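Local coordinates for molybdate-binding protein MolA (Haemophilus influenzae, PDB 3PSH), which binds molybdate and tungstate in the periplasm and serves the MolBCA ABC transporter in low-affinity molybdate import, at residues Asp1-Leu8 / Val12-Arg20; Arg185-Tyr196 / Trp233-Tyr244. One frame throughout, in Å; residues are numbered along the deposited sequence.

Contact 1: residues Asp1-Leu8 / Val12-Arg20; sequences DRIITDQL and VTIPDHINR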
loop_
_atom_site.group_PDB
_atom_site.type_symbol
_atom_site.label_atom_id
_atom_site.label_comp_id
_atom_site.label_asym_id
_atom_site.label_seq_id
_atom_site.Cartn_x
_atom_site.Cartn_y
_atom_site.Cartn_z
ATOM N N ASP A 1 -2.712 -3.154 -31.394
ATOM C CA ASP A 1 -3.194 -2.851 -29.945
ATOM C C ASP A 1 -3.275 -4.157 -29.174
ATOM O O ASP A 1 -3.062 -5.285 -29.707
ATOM C CB ASP A 1 -4.525 -2.067 -29.932
ATOM C CG ASP A 1 -4.377 -0.634 -30.502
ATOM O OD1 ASP A 1 -3.267 -0.125 -30.672
ATOM O OD2 ASP A 1 -5.392 0.057 -30.823
ATOM N N ARG A 2 -3.522 -4.006 -27.878
ATOM C CA ARG A 2 -3.606 -5.132 -26.973
ATOM C C ARG A 2 -4.872 -4.958 -26.205
ATOM O O ARG A 2 -5.224 -3.807 -25.838
ATOM C CB ARG A 2 -2.428 -5.022 -25.952
ATOM C CG ARG A 2 -1.094 -5.061 -26.563
ATOM C CD ARG A 2 -0.045 -5.046 -25.487
ATOM N NE ARG A 2 0.183 -3.670 -25.048
ATOM C CZ ARG A 2 0.955 -3.408 -23.988
ATOM N NH1 ARG A 2 1.399 -4.442 -23.272
ATOM N NH2 ARG A 2 1.166 -2.164 -23.624
ATOM N N ILE A 3 -5.521 -6.081 -25.846
ATOM C CA ILE A 3 -6.647 -5.974 -24.891
ATOM C C ILE A 3 -6.263 -6.581 -23.551
ATOM O O ILE A 3 -5.723 -7.686 -23.466
ATOM C CB ILE A 3 -7.921 -6.654 -25.482
ATOM C CG1 ILE A 3 -8.341 -5.973 -26.795
ATOM C CG2 ILE A 3 -9.054 -6.598 -24.577
ATOM C CD1 ILE A 3 -9.332 -6.865 -27.574
ATOM N N ILE A 4 -6.524 -5.798 -22.488
ATOM C CA ILE A 4 -6.297 -6.332 -21.131
ATOM C C ILE A 4 -7.583 -6.313 -20.358
ATOM O O ILE A 4 -8.502 -5.690 -20.775
ATOM C CB ILE A 4 -5.134 -5.577 -20.365
ATOM C CG1 ILE A 4 -5.492 -4.075 -20.125
ATOM C CG2 ILE A 4 -3.794 -5.797 -21.074
ATOM C CD1 ILE A 4 -6.370 -3.759 -18.864
ATOM N N THR A 5 -7.621 -7.037 -19.217
ATOM C CA THR A 5 -8.739 -6.940 -18.272
ATOM C C THR A 5 -8.180 -6.306 -17.001
ATOM O O THR A 5 -7.202 -6.753 -16.416
ATOM C CB THR A 5 -9.383 -8.277 -17.942
ATOM O OG1 THR A 5 -9.793 -8.875 -19.189
ATOM C CG2 THR A 5 -10.576 -8.139 -17.041
ATOM N N ASP A 6 -8.771 -5.204 -16.677
ATOM C CA ASP A 6 -8.295 -4.450 -15.454
ATOM C C ASP A 6 -9.035 -4.994 -14.197
ATOM O O ASP A 6 -9.904 -5.871 -14.267
ATOM C CB ASP A 6 -8.445 -2.927 -15.662
ATOM C CG ASP A 6 -9.843 -2.389 -15.403
ATOM O OD1 ASP A 6 -10.806 -3.131 -14.991
ATOM O OD2 ASP A 6 -9.997 -1.157 -15.579
ATOM N N GLN A 7 -8.693 -4.375 -13.066
ATOM C CA GLN A 7 -9.180 -4.881 -11.776
ATOM C C GLN A 7 -10.636 -4.426 -11.403
ATOM O O GLN A 7 -11.176 -4.653 -10.257
ATOM C CB GLN A 7 -8.097 -4.638 -10.722
ATOM C CG GLN A 7 -6.870 -5.477 -11.028
ATOM C CD GLN A 7 -5.917 -5.548 -9.824
ATOM O OE1 GLN A 7 -5.446 -4.534 -9.395
ATOM N NE2 GLN A 7 -5.465 -6.729 -9.472
ATOM N N LEU A 8 -11.308 -3.730 -12.338
ATOM C CA LEU A 8 -12.732 -3.551 -12.255
ATOM C C LEU A 8 -13.397 -4.518 -13.291
ATOM O O LEU A 8 -14.645 -4.342 -13.641
ATOM C CB LEU A 8 -13.039 -2.055 -12.489
ATOM C CG LEU A 8 -12.686 -0.954 -11.436
ATOM C CD1 LEU A 8 -13.187 0.366 -11.875
ATOM C CD2 LEU A 8 -13.314 -1.347 -10.151
ATOM N N VAL A 12 -10.030 -3.455 -21.727
ATOM C CA VAL A 12 -9.432 -2.189 -22.155
ATOM C C VAL A 12 -8.444 -2.445 -23.296
ATOM O O VAL A 12 -7.478 -3.261 -23.226
ATOM C CB VAL A 12 -8.611 -1.454 -21.003
ATOM C CG1 VAL A 12 -8.111 -0.075 -21.417
ATOM C CG2 VAL A 12 -9.431 -1.329 -19.770
ATOM N N THR A 13 -8.672 -1.651 -24.317
ATOM C CA THR A 13 -7.711 -1.711 -25.476
ATOM C C THR A 13 -6.659 -0.665 -25.359
ATOM O O THR A 13 -6.998 0.536 -25.156
ATOM C CB THR A 13 -8.469 -1.557 -26.834
ATOM O OG1 THR A 13 -9.480 -2.572 -26.907
ATOM C CG2 THR A 13 -7.520 -1.785 -27.968
ATOM N N ILE A 14 -5.403 -1.089 -25.426
ATOM C CA ILE A 14 -4.294 -0.094 -25.240
ATOM C C ILE A 14 -3.320 -0.232 -26.395
ATOM O O ILE A 14 -3.278 -1.291 -27.028
ATOM C CB ILE A 14 -3.550 -0.288 -23.908
ATOM C CG1 ILE A 14 -2.947 -1.720 -23.847
ATOM C CG2 ILE A 14 -4.585 -0.123 -22.706
ATOM C CD1 ILE A 14 -2.127 -1.956 -22.538
ATOM N N PRO A 15 -2.483 0.770 -26.598
ATOM C CA PRO A 15 -1.437 0.631 -27.614
ATOM C C PRO A 15 -0.472 -0.524 -27.307
ATOM O O PRO A 15 -0.326 -0.997 -26.162
ATOM C CB PRO A 15 -0.660 1.937 -27.466
ATOM C CG PRO A 15 -1.646 2.910 -26.969
ATOM C CD PRO A 15 -2.469 2.115 -25.988
ATOM N N ASP A 16 0.207 -0.981 -28.355
ATOM C CA ASP A 16 1.180 -2.011 -28.154
ATOM C C ASP A 16 2.381 -1.601 -27.271
ATOM O O ASP A 16 2.982 -2.502 -26.574
ATOM C CB ASP A 16 1.741 -2.390 -29.545
ATOM C CG ASP A 16 0.811 -3.188 -30.339
ATOM O OD1 ASP A 16 -0.207 -3.705 -29.894
ATOM O OD2 ASP A 16 1.213 -3.454 -31.498
ATOM N N HIS A 17 2.704 -0.328 -27.258
ATOM C CA HIS A 17 3.769 0.182 -26.378
ATOM C C HIS A 17 3.199 1.362 -25.674
ATOM O O HIS A 17 2.454 2.158 -26.252
ATOM C CB HIS A 17 5.031 0.543 -27.130
ATOM C CG HIS A 17 5.470 -0.561 -28.025
ATOM N ND1 HIS A 17 5.923 -1.769 -27.536
ATOM C CD2 HIS A 17 5.481 -0.650 -29.388
ATOM C CE1 HIS A 17 6.264 -2.549 -28.564
ATOM N NE2 HIS A 17 5.991 -1.898 -29.695
ATOM N N ILE A 18 3.645 1.497 -24.413
ATOM C CA ILE A 18 3.282 2.656 -23.589
ATOM C C ILE A 18 4.550 3.477 -23.221
ATOM O O ILE A 18 5.594 2.980 -22.608
ATOM C CB ILE A 18 2.623 2.112 -22.279
ATOM C CG1 ILE A 18 1.261 1.485 -22.533
ATOM C CG2 ILE A 18 2.362 3.205 -21.219
ATOM C CD1 ILE A 18 0.363 2.430 -23.251
ATOM N N ASN A 19 4.441 4.769 -23.506
ATOM C CA ASN A 19 5.553 5.652 -23.162
ATOM C C ASN A 19 5.102 6.960 -22.459
ATOM O O ASN A 19 5.898 7.743 -22.053
ATOM C CB ASN A 19 6.342 6.033 -24.403
ATOM C CG ASN A 19 7.059 4.874 -24.967
ATOM O OD1 ASN A 19 6.706 4.317 -26.061
ATOM N ND2 ASN A 19 8.071 4.471 -24.255
ATOM N N ARG A 20 3.768 7.153 -22.449
ATOM C CA ARG A 20 3.152 8.387 -21.899
ATOM C C ARG A 20 1.989 8.116 -20.930
ATOM O O ARG A 20 0.910 8.676 -21.039
ATOM C CB ARG A 20 2.696 9.320 -23.042
ATOM C CG ARG A 20 3.914 9.749 -23.843
ATOM C CD ARG A 20 3.530 10.731 -24.973
ATOM N NE ARG A 20 3.402 11.984 -24.239
ATOM C CZ ARG A 20 4.387 12.753 -23.789
ATOM N NH1 ARG A 20 5.688 12.551 -24.167
ATOM N NH2 ARG A 20 4.070 13.814 -22.996
HETATM O O HOH W 1 -0.458 -0.490 -31.042
#
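R2 leaves its strand with CG beside the backbone N (chi1 -61°), and a bend at chi3 (-82°) turns its guanidinium to the P15-I18 loop that follows strand 11-14. There it grips P15 O side-on. NE to P15 O is 2.9 Å and NH2 to P15 O is 3.2 Å, with the oxygen in the guanidinium plane. The two faces of the group are covered by different atoms: I14 CD1 lies over one, 3.5 Å from R2 NH2, and D16 O over the opposite one. I18 CG1 meets the edge. In the backbone, R2 pairs with I14 and I4 with V12 as antiparallel hydrogen-bonded pairs; I14 N to R2 O is 2.8 Å. I4 CD1 packs against V12 CB at 3.9 Å, the two side chains side by side. I3 and T13 form the non-hydrogen-bonded pair between them. At the chain start, D1 N forms a salt bridge with D16 OD1 at 3.0 Å; as a hydrogen bond it is weak. A water joins D1 OD1 to D16 N. R2 NH1 and NH2 also donate to E149 O and V150 O. The charge of R2 is probably balanced by backbone carbonyls; P15 O helps fix its plane, and E149 O and V150 O link the N-terminal hairpin to the end of helix 132-151.

Contact 2: residues Arg185-Tyr196 / Trp233-Tyr244; sequences RTYMANPDLGTY and WNPAVILVQDRY. With MOO (molybdate ion), chain B.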
loop_
_atom_site.group_PDB
_atom_site.type_symbol
_atom_site.label_atom_id
_atom_site.label_comp_id
_atom_site.label_asym_id
_atom_site.label_seq_id
_atom_site.Cartn_x
_atom_site.Cartn_y
_atom_site.Cartn_z
ATOM N N ARG A 185 -2.206 -7.234 20.501
ATOM C CA ARG A 185 -3.265 -6.241 20.102
ATOM C C ARG A 185 -2.653 -4.898 19.744
ATOM O O ARG A 185 -2.080 -4.204 20.583
ATOM C CB ARG A 185 -4.266 -6.091 21.227
ATOM C CG ARG A 185 -5.061 -7.458 21.352
ATOM C CD ARG A 185 -6.087 -7.482 22.513
ATOM N NE ARG A 185 -6.948 -6.278 22.516
ATOM C CZ ARG A 185 -8.007 -5.983 21.741
ATOM N NH1 ARG A 185 -8.453 -6.803 20.737
ATOM N NH2 ARG A 185 -8.630 -4.796 22.014
ATOM N N THR A 186 -2.875 -4.491 18.459
ATOM C CA THR A 186 -2.114 -3.444 17.844
ATOM C C THR A 186 -3.055 -2.466 17.184
ATOM O O THR A 186 -4.146 -2.916 16.779
ATOM C CB THR A 186 -1.149 -4.095 16.806
ATOM O OG1 THR A 186 -0.324 -5.121 17.419
ATOM C CG2 THR A 186 -0.249 -3.108 16.160
ATOM N N TYR A 187 -2.639 -1.199 17.108
ATOM C CA TYR A 187 -3.528 -0.187 16.561
ATOM C C TYR A 187 -2.720 0.659 15.609
ATOM O O TYR A 187 -1.621 1.104 15.960
ATOM C CB TYR A 187 -3.998 0.701 17.727
ATOM C CG TYR A 187 -4.881 1.870 17.265
ATOM C CD1 TYR A 187 -6.255 1.652 16.951
ATOM C CD2 TYR A 187 -4.369 3.174 17.186
ATOM C CE1 TYR A 187 -7.079 2.734 16.521
ATOM C CE2 TYR A 187 -5.232 4.275 16.733
ATOM C CZ TYR A 187 -6.566 4.006 16.443
ATOM O OH TYR A 187 -7.243 5.107 15.985
ATOM N N MET A 188 -3.334 0.949 14.452
ATOM C CA MET A 188 -2.714 1.815 13.470
ATOM C C MET A 188 -3.267 3.256 13.621
ATOM O O MET A 188 -4.405 3.503 13.324
ATOM C CB MET A 188 -2.961 1.186 12.064
ATOM C CG MET A 188 -2.553 2.060 10.967
ATOM S SD MET A 188 -0.839 2.635 10.994
ATOM C CE MET A 188 -0.059 1.230 10.874
ATOM N N ALA A 189 -2.430 4.169 14.020
ATOM C CA ALA A 189 -2.896 5.580 14.231
ATOM C C ALA A 189 -2.447 6.455 13.032
ATOM O O ALA A 189 -1.271 6.679 12.812
ATOM C CB ALA A 189 -2.265 6.118 15.572
ATOM N N ASN A 190 -3.421 6.826 12.202
ATOM C CA ASN A 190 -3.265 7.781 11.102
ATOM C C ASN A 190 -3.661 9.188 11.588
ATOM O O ASN A 190 -4.239 9.322 12.690
ATOM C CB ASN A 190 -4.086 7.330 9.877
ATOM C CG ASN A 190 -3.305 6.423 8.983
ATOM O OD1 ASN A 190 -2.761 5.428 9.417
ATOM N ND2 ASN A 190 -3.216 6.791 7.694
ATOM N N PRO A 191 -3.326 10.229 10.815
ATOM C CA PRO A 191 -3.609 11.639 11.212
ATOM C C PRO A 191 -5.052 11.845 11.557
ATOM O O PRO A 191 -5.982 11.098 11.126
ATOM C CB PRO A 191 -3.224 12.429 9.951
ATOM C CG PRO A 191 -2.069 11.653 9.442
ATOM C CD PRO A 191 -2.559 10.187 9.569
ATOM N N ASP A 192 -5.281 12.790 12.471
ATOM C CA ASP A 192 -6.675 13.152 12.777
ATOM C C ASP A 192 -7.636 12.005 13.210
ATOM O O ASP A 192 -8.715 11.903 12.635
ATOM C CB ASP A 192 -7.233 13.935 11.572
ATOM C CG ASP A 192 -6.410 15.170 11.304
ATOM O OD1 ASP A 192 -6.142 15.910 12.283
ATOM O OD2 ASP A 192 -5.969 15.367 10.148
ATOM N N LEU A 193 -7.200 11.130 14.130
ATOM C CA LEU A 193 -7.941 9.960 14.653
ATOM C C LEU A 193 -8.468 9.022 13.544
ATOM O O LEU A 193 -9.497 8.373 13.686
ATOM C CB LEU A 193 -9.027 10.302 15.672
ATOM C CG LEU A 193 -8.505 10.267 17.134
ATOM C CD1 LEU A 193 -9.543 11.200 17.856
ATOM C CD2 LEU A 193 -8.563 8.862 17.668
ATOM N N GLY A 194 -7.695 8.944 12.482
ATOM C CA GLY A 194 -8.050 8.012 11.363
ATOM C C GLY A 194 -7.457 6.621 11.711
ATOM O O GLY A 194 -6.366 6.517 12.300
ATOM N N THR A 195 -8.171 5.561 11.348
ATOM C CA THR A 195 -7.538 4.194 11.470
ATOM C C THR A 195 -8.066 3.331 10.377
ATOM O O THR A 195 -8.987 3.770 9.596
ATOM C CB THR A 195 -7.754 3.581 12.881
ATOM O OG1 THR A 195 -6.878 2.462 13.011
ATOM C CG2 THR A 195 -9.168 2.968 13.015
ATOM N N TYR A 196 -7.574 2.113 10.286
ATOM C CA TYR A 196 -8.154 1.135 9.316
ATOM C C TYR A 196 -8.802 0.028 10.050
ATOM O O TYR A 196 -8.240 -0.597 11.002
ATOM C CB TYR A 196 -7.071 0.474 8.454
ATOM C CG TYR A 196 -6.273 1.465 7.626
ATOM C CD1 TYR A 196 -6.425 1.594 6.205
ATOM C CD2 TYR A 196 -5.247 2.279 8.217
ATOM C CE1 TYR A 196 -5.550 2.494 5.429
ATOM C CE2 TYR A 196 -4.502 3.190 7.465
ATOM C CZ TYR A 196 -4.647 3.359 6.074
ATOM O OH TYR A 196 -3.815 4.181 5.371
ATOM N N TRP A 233 -10.388 0.069 23.265
ATOM C CA TRP A 233 -9.611 -0.969 22.622
ATOM C C TRP A 233 -8.327 -1.202 23.399
ATOM O O TRP A 233 -7.888 -2.329 23.523
ATOM C CB TRP A 233 -9.249 -0.626 21.117
ATOM C CG TRP A 233 -10.443 -0.703 20.215
ATOM C CD1 TRP A 233 -11.507 -1.582 20.301
ATOM C CD2 TRP A 233 -10.676 0.118 19.064
ATOM N NE1 TRP A 233 -12.387 -1.338 19.271
ATOM C CE2 TRP A 233 -11.935 -0.274 18.537
ATOM C CE3 TRP A 233 -9.991 1.204 18.480
ATOM C CZ2 TRP A 233 -12.518 0.376 17.403
ATOM C CZ3 TRP A 233 -10.583 1.840 17.321
ATOM C CH2 TRP A 233 -11.836 1.426 16.847
ATOM N N ASN A 234 -7.790 -0.117 23.944
ATOM C CA ASN A 234 -6.611 -0.238 24.786
ATOM C C ASN A 234 -5.456 -1.110 24.159
ATOM O O ASN A 234 -5.023 -2.159 24.675
ATOM C CB ASN A 234 -6.975 -0.721 26.245
ATOM C CG ASN A 234 -5.799 -0.487 27.150
ATOM O OD1 ASN A 234 -5.089 0.515 26.954
ATOM N ND2 ASN A 234 -5.560 -1.393 28.117
ATOM N N PRO A 235 -4.962 -0.711 22.984
ATOM C CA PRO A 235 -4.016 -1.554 22.324
ATOM C C PRO A 235 -2.718 -1.615 23.083
ATOM O O PRO A 235 -2.315 -0.595 23.715
ATOM C CB PRO A 235 -3.723 -0.804 21.005
ATOM C CG PRO A 235 -4.184 0.730 21.311
ATOM C CD PRO A 235 -5.391 0.455 22.153
ATOM N N ALA A 236 -2.049 -2.792 22.972
ATOM C CA ALA A 236 -0.706 -3.005 23.572
ATOM C C ALA A 236 0.429 -2.271 22.841
ATOM O O ALA A 236 1.464 -1.826 23.412
ATOM C CB ALA A 236 -0.367 -4.531 23.597
ATOM N N VAL A 237 0.189 -2.066 21.533
ATOM C CA VAL A 237 1.212 -1.535 20.617
ATOM C C VAL A 237 0.463 -0.545 19.688
ATOM O O VAL A 237 -0.605 -0.868 19.187
ATOM C CB VAL A 237 1.803 -2.624 19.805
ATOM C CG1 VAL A 237 2.753 -2.002 18.799
ATOM C CG2 VAL A 237 2.673 -3.575 20.657
ATOM N N ILE A 238 1.043 0.612 19.485
ATOM C CA ILE A 238 0.542 1.580 18.473
ATOM C C ILE A 238 1.561 1.743 17.383
ATOM O O ILE A 238 2.731 1.885 17.646
ATOM C CB ILE A 238 0.065 2.932 19.067
ATOM C CG1 ILE A 238 -1.191 2.777 19.872
ATOM C CG2 ILE A 238 -0.162 4.044 18.014
ATOM C CD1 ILE A 238 -1.437 4.079 20.827
ATOM N N LEU A 239 1.104 1.650 16.112
ATOM C CA LEU A 239 1.975 1.779 14.952
ATOM C C LEU A 239 1.535 3.027 14.200
ATOM O O LEU A 239 0.334 3.404 14.249
ATOM C CB LEU A 239 1.895 0.526 14.032
ATOM C CG LEU A 239 2.334 -0.779 14.839
ATOM C CD1 LEU A 239 2.094 -1.922 13.971
ATOM C CD2 LEU A 239 3.920 -0.695 15.194
ATOM N N VAL A 240 2.565 3.677 13.639
ATOM C CA VAL A 240 2.365 4.863 12.814
ATOM C C VAL A 240 3.071 4.615 11.471
ATOM O O VAL A 240 4.142 4.076 11.393
ATOM C CB VAL A 240 2.890 6.153 13.490
ATOM C CG1 VAL A 240 2.796 7.403 12.571
ATOM C CG2 VAL A 240 2.047 6.459 14.770
ATOM N N GLN A 241 2.383 5.011 10.401
ATOM C CA GLN A 241 2.960 4.875 9.051
ATOM C C GLN A 241 4.079 5.862 8.864
ATOM O O GLN A 241 3.876 7.036 9.269
ATOM C CB GLN A 241 1.839 5.171 8.027
ATOM C CG GLN A 241 0.737 4.051 8.054
ATOM C CD GLN A 241 -0.480 4.286 7.135
ATOM O OE1 GLN A 241 -0.680 5.419 6.569
ATOM N NE2 GLN A 241 -1.275 3.224 6.948
ATOM N N ASP A 242 5.160 5.436 8.190
ATOM C CA ASP A 242 6.347 6.272 7.964
ATOM C C ASP A 242 6.025 7.590 7.250
ATOM O O ASP A 242 6.669 8.650 7.543
ATOM C CB ASP A 242 7.395 5.538 7.136
ATOM C CG ASP A 242 8.710 6.300 7.052
ATOM O OD1 ASP A 242 9.270 6.638 8.146
ATOM O OD2 ASP A 242 9.204 6.511 5.928
ATOM N N ARG A 243 4.990 7.563 6.392
ATOM C CA ARG A 243 4.633 8.850 5.680
ATOM C C ARG A 243 3.980 9.911 6.559
ATOM O O ARG A 243 3.819 11.046 6.095
ATOM C CB ARG A 243 3.713 8.595 4.501
ATOM C CG ARG A 243 2.422 7.805 4.912
ATOM C CD ARG A 243 1.557 7.423 3.616
ATOM N NE ARG A 243 0.410 6.622 4.128
ATOM C CZ ARG A 243 -0.518 6.027 3.321
ATOM N NH1 ARG A 243 -0.425 6.276 1.983
ATOM N NH2 ARG A 243 -1.544 5.311 3.796
ATOM N N TYR A 244 3.565 9.522 7.791
ATOM C CA TYR A 244 2.951 10.433 8.745
ATOM C C TYR A 244 3.700 10.508 10.080
ATOM O O TYR A 244 3.136 10.306 11.129
ATOM C CB TYR A 244 1.522 10.023 8.953
ATOM C CG TYR A 244 0.666 10.063 7.684
ATOM C CD1 TYR A 244 0.713 11.171 6.805
ATOM C CD2 TYR A 244 -0.172 8.981 7.310
ATOM C CE1 TYR A 244 -0.077 11.199 5.632
ATOM C CE2 TYR A 244 -1.060 9.073 6.143
ATOM C CZ TYR A 244 -0.943 10.158 5.317
ATOM O OH TYR A 244 -1.714 10.287 4.150
HETATM MO MO MOO B . -3.674 3.356 1.359
HETATM O O1 MOO B . -3.631 3.212 3.044
HETATM O O2 MOO B . -5.273 3.647 0.792
HETATM O O3 MOO B . -3.132 1.908 0.649
HETATM O O4 MOO B . -2.502 4.514 0.948
HETATM O O HOH W 2 -5.970 -4.742 24.099
HETATM O O HOH W 3 -0.075 6.467 10.470
#
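N190 and Q241 meet with their amide planes nearly perpendicular, 82° apart. N190 ND2 donates to Q241 OE1 from above its carbonyl plane, at 3.1 Å. R243 NE and NH2 grip the same oxygen side-on, each at 2.9 Å from Q241 OE1, so three N-H groups converge on it. The other end of the amide, Q241 NE2, donates to Y196 OH at 3.1 Å. Q241 thus acts as a second-shell residue that helps position Y196 and R243, which touch the ion. Y196 OH donates to molybdate O1 at 2.5 Å, and R243 NH1 to O4 at 2.9 Å; R243 NH2 reaches both oxygens. R243 NH1 also donates to Q51 O. H26, Q27, G279 and Y280 complete the hydrogen bonding to the ion. P191 CG sits over one face of the Y244 ring, a CH-pi contact of 3.9 Å to the centroid; R243 CG covers the opposite face. With CG anti to the backbone N (chi1 176°), the Y187 ring extends to W233, whose CZ3 meets CE1 obliquely. Strands 184-188 and 237-240 run parallel mid-sheet, flanked by 211-213 and 268-270. T186 and M188 face helix 201-208, whereas I238 packs on helix 261-264 and A189 and V240 on helix 247-252.

In the fold
Contact 2 is largely buried and lies in the parallel sheet of one lobe; contact 1 is partly exposed, at the N-terminal end of the other. Their centres are about 38 Å apart, on opposite sides of the chain's centre, and they share no strand or helix. Contact 1 pairs neighbouring strands of a local antiparallel hairpin. Contact 2 joins parallel strands distant in sequence. Both use arginine, but differently: R2 lies away from the annotated sites, whereas R243 is directed at the bound anion. Contact 1 sits near the surface, where the hairpin and its flanks meet helix 132-151 and strand 109-112, while contact 2 carries part of the molybdate pocket.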